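Local atomic coordinates of extracellular solute-binding protein family 1 (Alicyclobacillus acidocaldarius subsp. acidocaldarius, PDB entry 4OVJ), a protein that probably binds a solute outside the cell and hands it to an ABC transporter, as a periplasmic-binding-protein-like receptor of solute-binding family 1. Residues I84-Y89 and P294-S299; L102-A107 and W298-K303; F29-D34 and I57-G62; K108-S113 and F313-L318. All blocks are in the same frame, centred on the assembly; numbering follows the deposited sequence.

Contact 1: residues I84-Y89 and P294-S299; sequences IMQMDY and PSQFWS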
loop_
_atom_site.group_PDB
_atom_site.type_symbol
_atom_site.label_atom_id
_atom_site.label_comp_id
_atom_site.label_asym_id
_atom_site.label_seq_id
_atom_site.Cartn_x
_atom_site.Cartn_y
_atom_site.Cartn_z
ATOM N N ILE A 84 -9.633 21.974 2.851
ATOM C CA ILE A 84 -9.324 20.549 2.870
ATOM C C ILE A 84 -8.322 20.261 1.760
ATOM O O ILE A 84 -8.472 20.744 0.635
ATOM C CB ILE A 84 -10.578 19.681 2.670
ATOM C CG1 ILE A 84 -11.602 19.949 3.781
ATOM C CG2 ILE A 84 -10.198 18.205 2.634
ATOM C CD1 ILE A 84 -12.631 20.998 3.416
HETATM N N MSE A 85 -7.295 19.489 2.100
HETATM C CA MSE A 85 -6.180 19.213 1.211
HETATM C C MSE A 85 -5.975 17.734 1.169
HETATM O O MSE A 85 -5.790 17.092 2.205
HETATM C CB MSE A 85 -4.886 19.823 1.752
HETATM C CG MSE A 85 -4.715 21.292 1.376
HETATM SE SE MSE A 85 -3.156 22.056 2.327
HETATM C CE MSE A 85 -4.132 22.549 3.958
ATOM N N GLN A 86 -5.986 17.170 -0.024
ATOM C CA GLN A 86 -5.492 15.816 -0.194
ATOM C C GLN A 86 -3.968 15.888 0.022
ATOM O O GLN A 86 -3.306 16.819 -0.444
ATOM C CB GLN A 86 -5.865 15.267 -1.560
ATOM C CG GLN A 86 -5.781 13.764 -1.698
ATOM C CD GLN A 86 -6.389 13.347 -3.015
ATOM O OE1 GLN A 86 -7.604 13.222 -3.150
ATOM N NE2 GLN A 86 -5.561 13.195 -4.003
HETATM N N MSE A 87 -3.436 14.942 0.787
HETATM C CA MSE A 87 -2.046 14.979 1.225
HETATM C C MSE A 87 -1.419 13.638 0.961
HETATM O O MSE A 87 -2.103 12.617 0.910
HETATM C CB MSE A 87 -2.046 15.370 2.698
HETATM C CG MSE A 87 -0.679 15.484 3.375
HETATM SE SE MSE A 87 0.488 16.828 2.542
HETATM C CE MSE A 87 -0.720 18.345 2.224
ATOM N N ASP A 88 -0.106 13.652 0.775
ATOM C CA ASP A 88 0.661 12.448 0.529
ATOM C C ASP A 88 1.665 12.201 1.659
ATOM O O ASP A 88 2.182 13.138 2.283
ATOM C CB ASP A 88 1.418 12.530 -0.783
ATOM C CG ASP A 88 2.046 11.184 -1.167
ATOM O OD1 ASP A 88 1.295 10.266 -1.583
ATOM O OD2 ASP A 88 3.285 11.041 -1.043
ATOM N N TYR A 89 1.949 10.927 1.898
ATOM C CA TYR A 89 2.907 10.511 2.927
ATOM C C TYR A 89 4.268 11.192 2.789
ATOM O O TYR A 89 4.903 11.519 3.797
ATOM C CB TYR A 89 3.056 8.984 2.898
ATOM C CG TYR A 89 3.688 8.368 4.125
ATOM C CD1 TYR A 89 3.273 8.717 5.409
ATOM C CD2 TYR A 89 4.690 7.414 3.999
ATOM C CE1 TYR A 89 3.849 8.146 6.532
ATOM C CE2 TYR A 89 5.272 6.831 5.109
ATOM C CZ TYR A 89 4.855 7.203 6.380
ATOM O OH TYR A 89 5.440 6.629 7.483
ATOM N N PRO A 294 -0.918 3.587 3.372
ATOM C CA PRO A 294 -1.940 4.590 3.098
ATOM C C PRO A 294 -1.772 5.149 1.690
ATOM O O PRO A 294 -0.681 5.596 1.317
ATOM C CB PRO A 294 -1.668 5.649 4.164
ATOM C CG PRO A 294 -0.192 5.582 4.375
ATOM C CD PRO A 294 0.215 4.149 4.142
ATOM N N SER A 295 -2.826 5.109 0.885
ATOM C CA SER A 295 -2.704 5.581 -0.487
ATOM C C SER A 295 -2.455 7.085 -0.508
ATOM O O SER A 295 -1.628 7.589 -1.265
ATOM C CB SER A 295 -3.976 5.270 -1.258
ATOM O OG SER A 295 -4.221 3.879 -1.209
ATOM N N GLN A 296 -3.225 7.777 0.310
ATOM C CA GLN A 296 -3.227 9.232 0.401
ATOM C C GLN A 296 -3.897 9.563 1.714
ATOM O O GLN A 296 -4.326 8.665 2.427
ATOM C CB GLN A 296 -4.025 9.912 -0.723
ATOM C CG GLN A 296 -4.125 9.215 -2.055
ATOM C CD GLN A 296 -5.109 9.893 -2.974
ATOM O OE1 GLN A 296 -6.149 10.412 -2.524
ATOM N NE2 GLN A 296 -4.806 9.896 -4.256
ATOM N N PHE A 297 -3.990 10.845 2.028
ATOM C CA PHE A 297 -4.582 11.330 3.265
ATOM C C PHE A 297 -5.520 12.489 2.984
ATOM O O PHE A 297 -5.312 13.245 2.036
ATOM C CB PHE A 297 -3.522 11.890 4.225
ATOM C CG PHE A 297 -2.520 10.898 4.699
ATOM C CD1 PHE A 297 -1.447 10.548 3.897
ATOM C CD2 PHE A 297 -2.606 10.354 5.979
ATOM C CE1 PHE A 297 -0.517 9.620 4.325
ATOM C CE2 PHE A 297 -1.659 9.445 6.417
ATOM C CZ PHE A 297 -0.624 9.066 5.581
ATOM N N TRP A 298 -6.519 12.654 3.850
ATOM C CA TRP A 298 -7.262 13.901 3.952
ATOM C C TRP A 298 -6.657 14.718 5.091
ATOM O O TRP A 298 -6.497 14.215 6.197
ATOM C CB TRP A 298 -8.737 13.675 4.268
ATOM C CG TRP A 298 -9.474 12.771 3.354
ATOM C CD1 TRP A 298 -10.217 11.696 3.729
ATOM C CD2 TRP A 298 -9.560 12.839 1.924
ATOM N NE1 TRP A 298 -10.770 11.096 2.633
ATOM C CE2 TRP A 298 -10.381 11.771 1.508
ATOM C CE3 TRP A 298 -9.021 13.691 0.953
ATOM C CZ2 TRP A 298 -10.665 11.533 0.171
ATOM C CZ3 TRP A 298 -9.318 13.456 -0.374
ATOM C CH2 TRP A 298 -10.133 12.391 -0.750
ATOM N N SER A 299 -6.359 15.985 4.805
ATOM C CA SER A 299 -5.860 16.919 5.798
ATOM C C SER A 299 -6.704 18.203 5.739
ATOM O O SER A 299 -7.352 18.502 4.728
ATOM C CB SER A 299 -4.390 17.241 5.526
ATOM O OG SER A 299 -3.528 16.121 5.730
HETATM O O HOH W 1 -6.167 11.041 -6.391
HETATM O O HOH W 2 0.278 8.913 0.701
#
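This is a buried antiparallel strand pairing in the mixed sheet, between strand 84-87 and the end of strand 293-300. Met85 and Ser299 exchange two backbone hydrogen bonds, Met87 and Phe297 two more. Met85 N to Ser299 O is nearly straight, at 2.8 Å and 174°. Gln86 and Trp298 form the non-hydrogen-bonded pair between them. Strand 293-300 runs antiparallel to 84-87, itself parallel to 25-31, consistent with a periplasmic-binding-protein fold. The extended Gln86 chain runs alongside the indole, Gln86 OE1 3.3 Å from Trp298 CZ3. The amides of Gln86 and Gln296 cross with like atoms facing, Gln86 OE1 3.2 Å from Gln296 OE1. They do not bond each other; water 1 accepts from both NE2 atoms and Arg331 donates to both OE1 atoms. On the other face, Ser299 OG lies 3.5 Å from Met87 CB and is bonded to Tyr130 O. Tyr89 CB packs 3.9 Å from Phe297 CE1. Water 2 joins Tyr89 N, Asp88 OD1 and Ser295 O, while Asp88 OD2 is bonded to Glu90 N.

Contact 2: residues L102-A107 and W298-K303; sequences LNLKGA and WSIYSK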
loop_
_atom_site.group_PDB
_atom_site.type_symbol
_atom_site.label_atom_id
_atom_site.label_comp_id
_atom_site.label_asym_id
_atom_site.label_seq_id
_atom_site.Cartn_x
_atom_site.Cartn_y
_atom_site.Cartn_z
ATOM N N LEU A 102 -4.150 21.249 10.407
ATOM C CA LEU A 102 -4.916 21.160 11.632
ATOM C C LEU A 102 -4.649 19.840 12.337
ATOM O O LEU A 102 -4.643 18.779 11.718
ATOM C CB LEU A 102 -6.407 21.280 11.329
ATOM C CG LEU A 102 -7.348 21.452 12.508
ATOM C CD1 LEU A 102 -7.131 22.796 13.166
ATOM C CD2 LEU A 102 -8.775 21.336 12.014
ATOM N N ASN A 103 -4.430 19.909 13.640
ATOM C CA ASN A 103 -4.308 18.704 14.454
ATOM C C ASN A 103 -5.695 18.099 14.639
ATOM O O ASN A 103 -6.581 18.708 15.252
ATOM C CB ASN A 103 -3.655 19.016 15.808
ATOM C CG ASN A 103 -3.315 17.770 16.605
ATOM O OD1 ASN A 103 -3.691 16.654 16.261
ATOM N ND2 ASN A 103 -2.610 17.968 17.697
ATOM N N LEU A 104 -5.872 16.907 14.080
ATOM C CA LEU A 104 -7.144 16.202 14.066
ATOM C C LEU A 104 -7.321 15.262 15.245
ATOM O O LEU A 104 -8.377 14.637 15.383
ATOM C CB LEU A 104 -7.282 15.402 12.749
ATOM C CG LEU A 104 -7.021 16.179 11.454
ATOM C CD1 LEU A 104 -7.102 15.252 10.252
ATOM C CD2 LEU A 104 -7.959 17.367 11.324
ATOM N N LYS A 105 -6.308 15.155 16.101
ATOM C CA LYS A 105 -6.382 14.245 17.241
ATOM C C LYS A 105 -7.570 14.628 18.109
ATOM O O LYS A 105 -7.724 15.787 18.505
ATOM C CB LYS A 105 -5.086 14.259 18.060
ATOM C CG LYS A 105 -5.055 13.261 19.217
ATOM C CD LYS A 105 -3.798 13.478 20.058
ATOM C CE LYS A 105 -3.889 12.810 21.419
ATOM N NZ LYS A 105 -3.622 11.354 21.318
ATOM N N GLY A 106 -8.430 13.651 18.360
ATOM C CA GLY A 106 -9.609 13.859 19.189
ATOM C C GLY A 106 -10.674 14.769 18.597
ATOM O O GLY A 106 -11.548 15.251 19.330
ATOM N N ALA A 107 -10.619 15.006 17.284
ATOM C CA ALA A 107 -11.581 15.878 16.617
ATOM C C ALA A 107 -12.976 15.360 16.882
ATOM O O ALA A 107 -13.250 14.187 16.665
ATOM C CB ALA A 107 -11.323 15.925 15.114
ATOM N N TRP A 298 -6.519 12.654 3.850
ATOM C CA TRP A 298 -7.262 13.901 3.952
ATOM C C TRP A 298 -6.657 14.718 5.091
ATOM O O TRP A 298 -6.497 14.215 6.197
ATOM C CB TRP A 298 -8.737 13.675 4.268
ATOM C CG TRP A 298 -9.474 12.771 3.354
ATOM C CD1 TRP A 298 -10.217 11.696 3.729
ATOM C CD2 TRP A 298 -9.560 12.839 1.924
ATOM N NE1 TRP A 298 -10.770 11.096 2.633
ATOM C CE2 TRP A 298 -10.381 11.771 1.508
ATOM C CE3 TRP A 298 -9.021 13.691 0.953
ATOM C CZ2 TRP A 298 -10.665 11.533 0.171
ATOM C CZ3 TRP A 298 -9.318 13.456 -0.374
ATOM C CH2 TRP A 298 -10.133 12.391 -0.750
ATOM N N SER A 299 -6.359 15.985 4.805
ATOM C CA SER A 299 -5.860 16.919 5.798
ATOM C C SER A 299 -6.704 18.203 5.739
ATOM O O SER A 299 -7.352 18.502 4.728
ATOM C CB SER A 299 -4.390 17.241 5.526
ATOM O OG SER A 299 -3.528 16.121 5.730
ATOM N N ILE A 300 -6.690 18.947 6.829
ATOM C CA ILE A 300 -7.416 20.200 6.941
ATOM C C ILE A 300 -6.417 21.325 7.221
ATOM O O ILE A 300 -5.473 21.152 7.990
ATOM C CB ILE A 300 -8.479 20.124 8.051
ATOM C CG1 ILE A 300 -9.510 19.049 7.722
ATOM C CG2 ILE A 300 -9.189 21.471 8.256
ATOM C CD1 ILE A 300 -10.495 18.754 8.832
ATOM N N TYR A 301 -6.646 22.481 6.600
ATOM C CA TYR A 301 -5.809 23.655 6.818
ATOM C C TYR A 301 -5.871 24.095 8.272
ATOM O O TYR A 301 -6.958 24.257 8.827
ATOM C CB TYR A 301 -6.302 24.786 5.927
ATOM C CG TYR A 301 -5.490 26.057 5.919
ATOM C CD1 TYR A 301 -4.111 26.039 6.058
ATOM C CD2 TYR A 301 -6.119 27.282 5.705
ATOM C CE1 TYR A 301 -3.374 27.217 6.023
ATOM C CE2 TYR A 301 -5.396 28.457 5.655
ATOM C CZ TYR A 301 -4.029 28.424 5.813
ATOM O OH TYR A 301 -3.323 29.609 5.766
ATOM N N SER A 302 -4.709 24.339 8.876
ATOM C CA SER A 302 -4.660 24.738 10.277
ATOM C C SER A 302 -5.447 26.021 10.524
ATOM O O SER A 302 -5.957 26.227 11.617
ATOM C CB SER A 302 -3.212 24.963 10.720
ATOM O OG SER A 302 -2.584 25.910 9.871
ATOM N N LYS A 303 -5.515 26.885 9.520
ATOM C CA LYS A 303 -6.142 28.197 9.683
ATOM C C LYS A 303 -7.500 28.299 9.024
ATOM O O LYS A 303 -8.001 29.402 8.787
ATOM C CB LYS A 303 -5.217 29.291 9.155
ATOM C CG LYS A 303 -3.887 29.333 9.880
ATOM C CD LYS A 303 -3.020 30.428 9.288
ATOM C CE LYS A 303 -1.557 30.249 9.602
ATOM N NZ LYS A 303 -0.789 31.263 8.833
HETATM O O HOH W 3 -5.039 18.071 9.087
#
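The end of strand 293-300 of the mixed sheet meets the irregular loop between helix 92-98 and helix 117-121. One direct backbone hydrogen bond joins the two segments. Leu102 N donates to Ile300 O at 2.8 Å, in the carbonyl plane and almost perfectly straight at 178°. Water 3 continues the link. It accepts from Ile300 N and donates to Leu102 O, 2.8 Å from that oxygen. Ile300 therefore has both its backbone N and its backbone O tied toward Leu102.

The side chain of Ile300 points at the loop and offers two branches. Ile300 CG2, anti to the backbone N, lies beside Leu102 CD2 at 3.8 Å, the two side chains running the same way. Ile300 CD1, at the end of the extended CG1 branch, meets Leu104 CD2 at 3.8 Å, with the chains crossing obliquely. Leu104 also packs on Leu129 and Ile132 of strand 128-144. It opens a type II turn to Ala107, closed by Ala107 N to Leu104 O at 3.0 Å. Asn103 OD1 accepts from Lys105 N at 3.0 Å, an Asx turn, and also from Leu129 N. Ser302 OG is bonded to Gly99 O.

Polar backbone bonds thus fix the position of Leu102, while each leucine meets one branch of Ile300 through apolar contact. Helix 307-319 also touches Ile300, through Ala310 and Val314.

Contact 3: residues F29-D34 and I57-G62; sequences FGFWGD and IQTEFG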
loop_
_atom_site.group_PDB
_atom_site.type_symbol
_atom_site.label_atom_id
_atom_site.label_comp_id
_atom_site.label_asym_id
_atom_site.label_seq_id
_atom_site.Cartn_x
_atom_site.Cartn_y
_atom_site.Cartn_z
ATOM N N PHE A 29 -11.517 22.701 -1.476
ATOM C CA PHE A 29 -11.051 21.321 -1.405
ATOM C C PHE A 29 -10.085 21.063 -2.544
ATOM O O PHE A 29 -10.496 20.966 -3.701
ATOM C CB PHE A 29 -12.249 20.381 -1.492
ATOM C CG PHE A 29 -11.908 18.904 -1.592
ATOM C CD1 PHE A 29 -10.775 18.365 -1.004
ATOM C CD2 PHE A 29 -12.794 18.042 -2.224
ATOM C CE1 PHE A 29 -10.511 17.004 -1.067
ATOM C CE2 PHE A 29 -12.531 16.692 -2.298
ATOM C CZ PHE A 29 -11.396 16.166 -1.715
ATOM N N GLY A 30 -8.799 20.970 -2.201
ATOM C CA GLY A 30 -7.750 20.694 -3.167
ATOM C C GLY A 30 -7.434 19.205 -3.225
ATOM O O GLY A 30 -7.359 18.539 -2.205
ATOM N N PHE A 31 -7.252 18.685 -4.433
ATOM C CA PHE A 31 -6.842 17.297 -4.600
ATOM C C PHE A 31 -6.160 17.113 -5.943
ATOM O O PHE A 31 -6.252 17.980 -6.808
ATOM C CB PHE A 31 -8.032 16.339 -4.418
ATOM C CG PHE A 31 -9.100 16.504 -5.441
ATOM C CD1 PHE A 31 -10.067 17.494 -5.302
ATOM C CD2 PHE A 31 -9.149 15.661 -6.543
ATOM C CE1 PHE A 31 -11.064 17.644 -6.254
ATOM C CE2 PHE A 31 -10.143 15.811 -7.494
ATOM C CZ PHE A 31 -11.092 16.804 -7.352
ATOM N N TRP A 32 -5.428 16.013 -6.076
ATOM C CA TRP A 32 -4.760 15.649 -7.319
ATOM C C TRP A 32 -5.348 14.352 -7.830
ATOM O O TRP A 32 -6.045 13.634 -7.110
ATOM C CB TRP A 32 -3.248 15.473 -7.124
ATOM C CG TRP A 32 -2.821 14.144 -6.505
ATOM C CD1 TRP A 32 -2.606 12.969 -7.164
ATOM C CD2 TRP A 32 -2.564 13.873 -5.122
ATOM N NE1 TRP A 32 -2.245 11.985 -6.286
ATOM C CE2 TRP A 32 -2.201 12.509 -5.023
ATOM C CE3 TRP A 32 -2.590 14.651 -3.959
ATOM C CZ2 TRP A 32 -1.874 11.900 -3.805
ATOM C CZ3 TRP A 32 -2.273 14.047 -2.739
ATOM C CH2 TRP A 32 -1.923 12.678 -2.672
ATOM N N GLY A 33 -5.042 14.051 -9.078
ATOM C CA GLY A 33 -5.394 12.766 -9.630
ATOM C C GLY A 33 -5.360 12.744 -11.139
ATOM O O GLY A 33 -5.126 13.762 -11.785
ATOM N N ASP A 34 -5.595 11.563 -11.686
ATOM C CA ASP A 34 -5.867 11.420 -13.107
ATOM C C ASP A 34 -7.362 11.691 -13.371
ATOM O O ASP A 34 -8.105 12.088 -12.475
ATOM C CB ASP A 34 -5.423 10.031 -13.612
ATOM C CG ASP A 34 -6.144 8.878 -12.925
ATOM O OD1 ASP A 34 -7.176 9.087 -12.252
ATOM O OD2 ASP A 34 -5.665 7.736 -13.065
ATOM N N ILE A 57 -19.040 23.049 -1.324
ATOM C CA ILE A 57 -17.672 22.652 -1.587
ATOM C C ILE A 57 -17.222 23.272 -2.905
ATOM O O ILE A 57 -17.866 23.098 -3.947
ATOM C CB ILE A 57 -17.526 21.123 -1.669
ATOM C CG1 ILE A 57 -18.034 20.467 -0.390
ATOM C CG2 ILE A 57 -16.072 20.753 -1.940
ATOM C CD1 ILE A 57 -17.282 20.869 0.865
ATOM N N GLN A 58 -16.124 24.021 -2.832
ATOM C CA GLN A 58 -15.485 24.566 -3.995
ATOM C C GLN A 58 -14.238 23.742 -4.280
ATOM O O GLN A 58 -13.233 23.862 -3.583
ATOM C CB GLN A 58 -15.142 26.026 -3.737
ATOM C CG GLN A 58 -14.474 26.712 -4.898
ATOM C CD GLN A 58 -14.170 28.167 -4.611
ATOM O OE1 GLN A 58 -14.860 28.817 -3.834
ATOM N NE2 GLN A 58 -13.128 28.683 -5.244
ATOM N N THR A 59 -14.295 22.898 -5.305
ATOM C CA THR A 59 -13.153 22.049 -5.617
ATOM C C THR A 59 -12.044 22.840 -6.292
ATOM O O THR A 59 -12.299 23.785 -7.044
ATOM C CB THR A 59 -13.546 20.841 -6.476
ATOM O OG1 THR A 59 -14.126 21.283 -7.712
ATOM C CG2 THR A 59 -14.528 19.974 -5.724
ATOM N N GLU A 60 -10.808 22.449 -5.987
ATOM C CA GLU A 60 -9.614 23.009 -6.579
ATOM C C GLU A 60 -8.769 21.811 -7.031
ATOM O O GLU A 60 -7.770 21.451 -6.414
ATOM C CB GLU A 60 -8.871 23.878 -5.558
ATOM C CG GLU A 60 -9.658 25.106 -5.102
ATOM C CD GLU A 60 -8.886 25.986 -4.125
ATOM O OE1 GLU A 60 -7.798 25.577 -3.671
ATOM O OE2 GLU A 60 -9.368 27.095 -3.808
ATOM N N PHE A 61 -9.217 21.177 -8.103
ATOM C CA PHE A 61 -8.506 20.061 -8.699
ATOM C C PHE A 61 -7.205 20.586 -9.277
ATOM O O PHE A 61 -7.219 21.515 -10.081
ATOM C CB PHE A 61 -9.337 19.443 -9.801
ATOM C CG PHE A 61 -8.633 18.359 -10.546
ATOM C CD1 PHE A 61 -8.153 17.245 -9.877
ATOM C CD2 PHE A 61 -8.438 18.451 -11.917
ATOM C CE1 PHE A 61 -7.507 16.230 -10.562
ATOM C CE2 PHE A 61 -7.796 17.437 -12.607
ATOM C CZ PHE A 61 -7.333 16.327 -11.928
ATOM N N GLY A 62 -6.094 20.003 -8.847
ATOM C CA GLY A 62 -4.775 20.515 -9.186
ATOM C C GLY A 62 -4.070 19.759 -10.279
ATOM O O GLY A 62 -2.913 20.054 -10.571
#
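Strand 57-61 runs parallel to strand 29-31, the axes 4.6 Å apart at closest approach. Ile57 comes first, Ile57 CG2 lying 3.9 Å from Phe29 CB. Gln58 takes part through its backbone, its O accepting from Phe29 N. Thr59 pairs with Phe29, and its CB lies at the edge of the Phe31 ring. Both the N and the O of Glu60 turn to strand 29-31. Glu60 N donates to Phe29 O at 2.7 Å, and Glu60 O accepts a weak bond from Phe31 N at 3.4 Å.

Phe61 makes the main aromatic contact. Phe61 CD1 comes within 3.4 Å of Phe31 CE2, and the ring planes stand 43° apart, an oblique pair. Phe31 CG sits in the crowded position between backbone N and carbonyl carbon (chi1 64°). Phe61 CA lies over one face of the Phe31 ring, toward its rim. Gly33 O approaches the Phe61 ring edge, 3.4 Å from Phe61 CZ. Gly62 N bonds Phe31 O, nearly along the C=O axis.

The two strands are joined by a beta-alpha-beta crossover through helix 35-51, whose Thr41 and Glu38 touch Phe31 and Phe61. Asp34 caps that helix through Glu37 N, and strand 84-87 lies along the other edge of strand 25-31.

Contact 4: residues K108-S113 and F313-L318; sequences KGINIS and FVNFLL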
loop_
_atom_site.group_PDB
_atom_site.type_symbol
_atom_site.label_atom_id
_atom_site.label_comp_id
_atom_site.label_asym_id
_atom_site.label_seq_id
_atom_site.Cartn_x
_atom_site.Cartn_y
_atom_site.Cartn_z
ATOM N N LYS A 108 -13.858 16.230 17.354
ATOM C CA LYS A 108 -15.216 15.813 17.707
ATOM C C LYS A 108 -16.014 15.266 16.512
ATOM O O LYS A 108 -16.821 14.354 16.664
ATOM C CB LYS A 108 -15.972 16.987 18.358
ATOM C CG LYS A 108 -17.488 16.816 18.465
ATOM C CD LYS A 108 -17.880 15.553 19.220
ATOM C CE LYS A 108 -19.107 14.856 18.645
ATOM N NZ LYS A 108 -19.058 13.383 18.895
ATOM N N GLY A 109 -15.795 15.825 15.331
ATOM C CA GLY A 109 -16.603 15.480 14.167
ATOM C C GLY A 109 -16.115 14.344 13.291
ATOM O O GLY A 109 -16.785 13.992 12.319
ATOM N N ILE A 110 -14.963 13.764 13.608
ATOM C CA ILE A 110 -14.416 12.676 12.788
ATOM C C ILE A 110 -14.476 11.360 13.555
ATOM O O ILE A 110 -13.915 11.224 14.646
ATOM C CB ILE A 110 -12.973 12.955 12.322
ATOM C CG1 ILE A 110 -12.888 14.319 11.618
ATOM C CG2 ILE A 110 -12.528 11.877 11.341
ATOM C CD1 ILE A 110 -11.491 14.716 11.178
ATOM N N ASN A 111 -15.180 10.392 12.984
ATOM C CA ASN A 111 -15.298 9.082 13.596
ATOM C C ASN A 111 -14.125 8.224 13.138
ATOM O O ASN A 111 -14.113 7.735 12.017
ATOM C CB ASN A 111 -16.631 8.439 13.208
ATOM C CG ASN A 111 -16.794 7.051 13.777
ATOM O OD1 ASN A 111 -16.026 6.627 14.639
ATOM N ND2 ASN A 111 -17.798 6.327 13.286
ATOM N N ILE A 112 -13.140 8.055 14.015
ATOM C CA ILE A 112 -11.977 7.239 13.710
ATOM C C ILE A 112 -12.069 5.842 14.302
ATOM O O ILE A 112 -11.124 5.074 14.182
ATOM C CB ILE A 112 -10.662 7.910 14.145
ATOM C CG1 ILE A 112 -10.658 8.158 15.671
ATOM C CG2 ILE A 112 -10.457 9.163 13.312
ATOM C CD1 ILE A 112 -9.294 8.409 16.257
ATOM N N SER A 113 -13.221 5.502 14.884
ATOM C CA SER A 113 -13.442 4.163 15.451
ATOM C C SER A 113 -13.485 3.080 14.367
ATOM O O SER A 113 -13.338 1.889 14.663
ATOM C CB SER A 113 -14.733 4.138 16.287
ATOM O OG SER A 113 -15.893 4.143 15.459
ATOM N N PHE A 313 -16.950 17.279 6.598
ATOM C CA PHE A 313 -16.654 16.882 5.222
ATOM C C PHE A 313 -15.675 15.704 5.169
ATOM O O PHE A 313 -15.902 14.720 4.473
ATOM C CB PHE A 313 -16.118 18.069 4.427
ATOM C CG PHE A 313 -15.800 17.747 3.000
ATOM C CD1 PHE A 313 -16.798 17.350 2.118
ATOM C CD2 PHE A 313 -14.513 17.844 2.532
ATOM C CE1 PHE A 313 -16.491 17.057 0.800
ATOM C CE2 PHE A 313 -14.197 17.552 1.223
ATOM C CZ PHE A 313 -15.188 17.168 0.346
ATOM N N VAL A 314 -14.588 15.798 5.921
ATOM C CA VAL A 314 -13.626 14.708 5.975
ATOM C C VAL A 314 -14.287 13.433 6.506
ATOM O O VAL A 314 -14.083 12.346 5.961
ATOM C CB VAL A 314 -12.377 15.105 6.793
ATOM C CG1 VAL A 314 -11.496 13.902 7.073
ATOM C CG2 VAL A 314 -11.590 16.156 6.024
ATOM N N ASN A 315 -15.110 13.567 7.530
ATOM C CA ASN A 315 -15.795 12.418 8.072
ATOM C C ASN A 315 -16.711 11.751 7.062
ATOM O O ASN A 315 -16.794 10.520 7.027
ATOM C CB ASN A 315 -16.613 12.790 9.299
ATOM C CG ASN A 315 -17.167 11.572 9.981
ATOM O OD1 ASN A 315 -16.411 10.722 10.465
ATOM N ND2 ASN A 315 -18.491 11.446 9.985
ATOM N N PHE A 316 -17.393 12.568 6.261
ATOM C CA PHE A 316 -18.249 12.091 5.178
ATOM C C PHE A 316 -17.443 11.278 4.159
ATOM O O PHE A 316 -17.819 10.158 3.798
ATOM C CB PHE A 316 -18.949 13.265 4.483
ATOM C CG PHE A 316 -19.858 12.853 3.358
ATOM C CD1 PHE A 316 -21.192 12.545 3.615
ATOM C CD2 PHE A 316 -19.396 12.806 2.045
ATOM C CE1 PHE A 316 -22.038 12.183 2.585
ATOM C CE2 PHE A 316 -20.245 12.443 1.007
ATOM C CZ PHE A 316 -21.560 12.127 1.287
ATOM N N LEU A 317 -16.317 11.820 3.720
ATOM C CA LEU A 317 -15.462 11.113 2.772
ATOM C C LEU A 317 -14.965 9.788 3.329
ATOM O O LEU A 317 -14.878 8.813 2.606
ATOM C CB LEU A 317 -14.263 11.964 2.355
ATOM C CG LEU A 317 -14.598 13.234 1.579
ATOM C CD1 LEU A 317 -13.312 14.005 1.328
ATOM C CD2 LEU A 317 -15.354 12.934 0.293
ATOM N N LEU A 318 -14.656 9.764 4.616
ATOM C CA LEU A 318 -14.151 8.564 5.257
ATOM C C LEU A 318 -15.210 7.516 5.504
ATOM O O LEU A 318 -14.956 6.340 5.299
ATOM C CB LEU A 318 -13.474 8.902 6.592
ATOM C CG LEU A 318 -12.188 9.724 6.519
ATOM C CD1 LEU A 318 -11.855 10.249 7.907
ATOM C CD2 LEU A 318 -11.036 8.899 5.977
#
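The backbone of loop 108-113 comes closest to helix 307-319 at Ile110, Ile110 CA lying 4.9 Å from Asn315 CA. Asn315 carries the polar part. Its CG is anti to the backbone N (chi1 -172°), and the side chain points at the loop. Asn315 OD1 accepts from Asn111 N at 2.8 Å. The bond is straight at the hydrogen, 174°, but the donor stands well above the carbonyl plane. The same OD1 accepts from Asn319 ND2, one turn later in the helix, so the oxygen is held from the loop and from the helix. Asn319 ND2 also donates to Asn111 O. Asn315 CB lies 3.3 Å from Gly109 O, so the loop backbone presses close against the base of the side chain.

Residues 109-111 meet the helix here. Helix 307-319 follows the antiparallel strand 293-300 of the mixed sheet, consistent with a periplasmic-binding-protein-like fold. Ile110 supplies the apolar part. Ile110 CG2, anti to the backbone N, meets Leu318 CD1 at 3.9 Å, the chains crossing obliquely. Ile110 CD1, at the far end of the other branch, touches Val314 CG1 at 4.2 Å. Ile132 of strand 128-144 touches both Ile110 and Leu318. Further along, Asn111 OD1 takes two donors from Ser113. Ser113 N to Asn111 OD1, 3.0 Å, makes an Asx turn. Ser113 OG donates to Asn111 OD1 at 2.6 Å, on a lone pair in the carbonyl plane.

Contacts 1 to 3 share one mixed sheet; contact 4 joins a loop to a helix packed on it, probably within one lobe. Strand 25-31 stands between strands 55-61 and 84-87, so contact 3 continues into contact 1. Gly30 N to Ile84 O and Gln86 N to Gly30 O are probable hydrogen bonds, each 2.9 Å. Contacts 1 and 2 share Trp298 and Ser299, and their centres are 12 Å apart. Helix 307-319 of contact 4 packs on both, with Trp298 NE1 3.6 Å from Leu317 CB. The helix also reaches contact 3, where Phe29 CD2 is 3.6 Å from Phe313 CZ. Contacts 2 and 4 use the same long loop, with centres 11 Å apart.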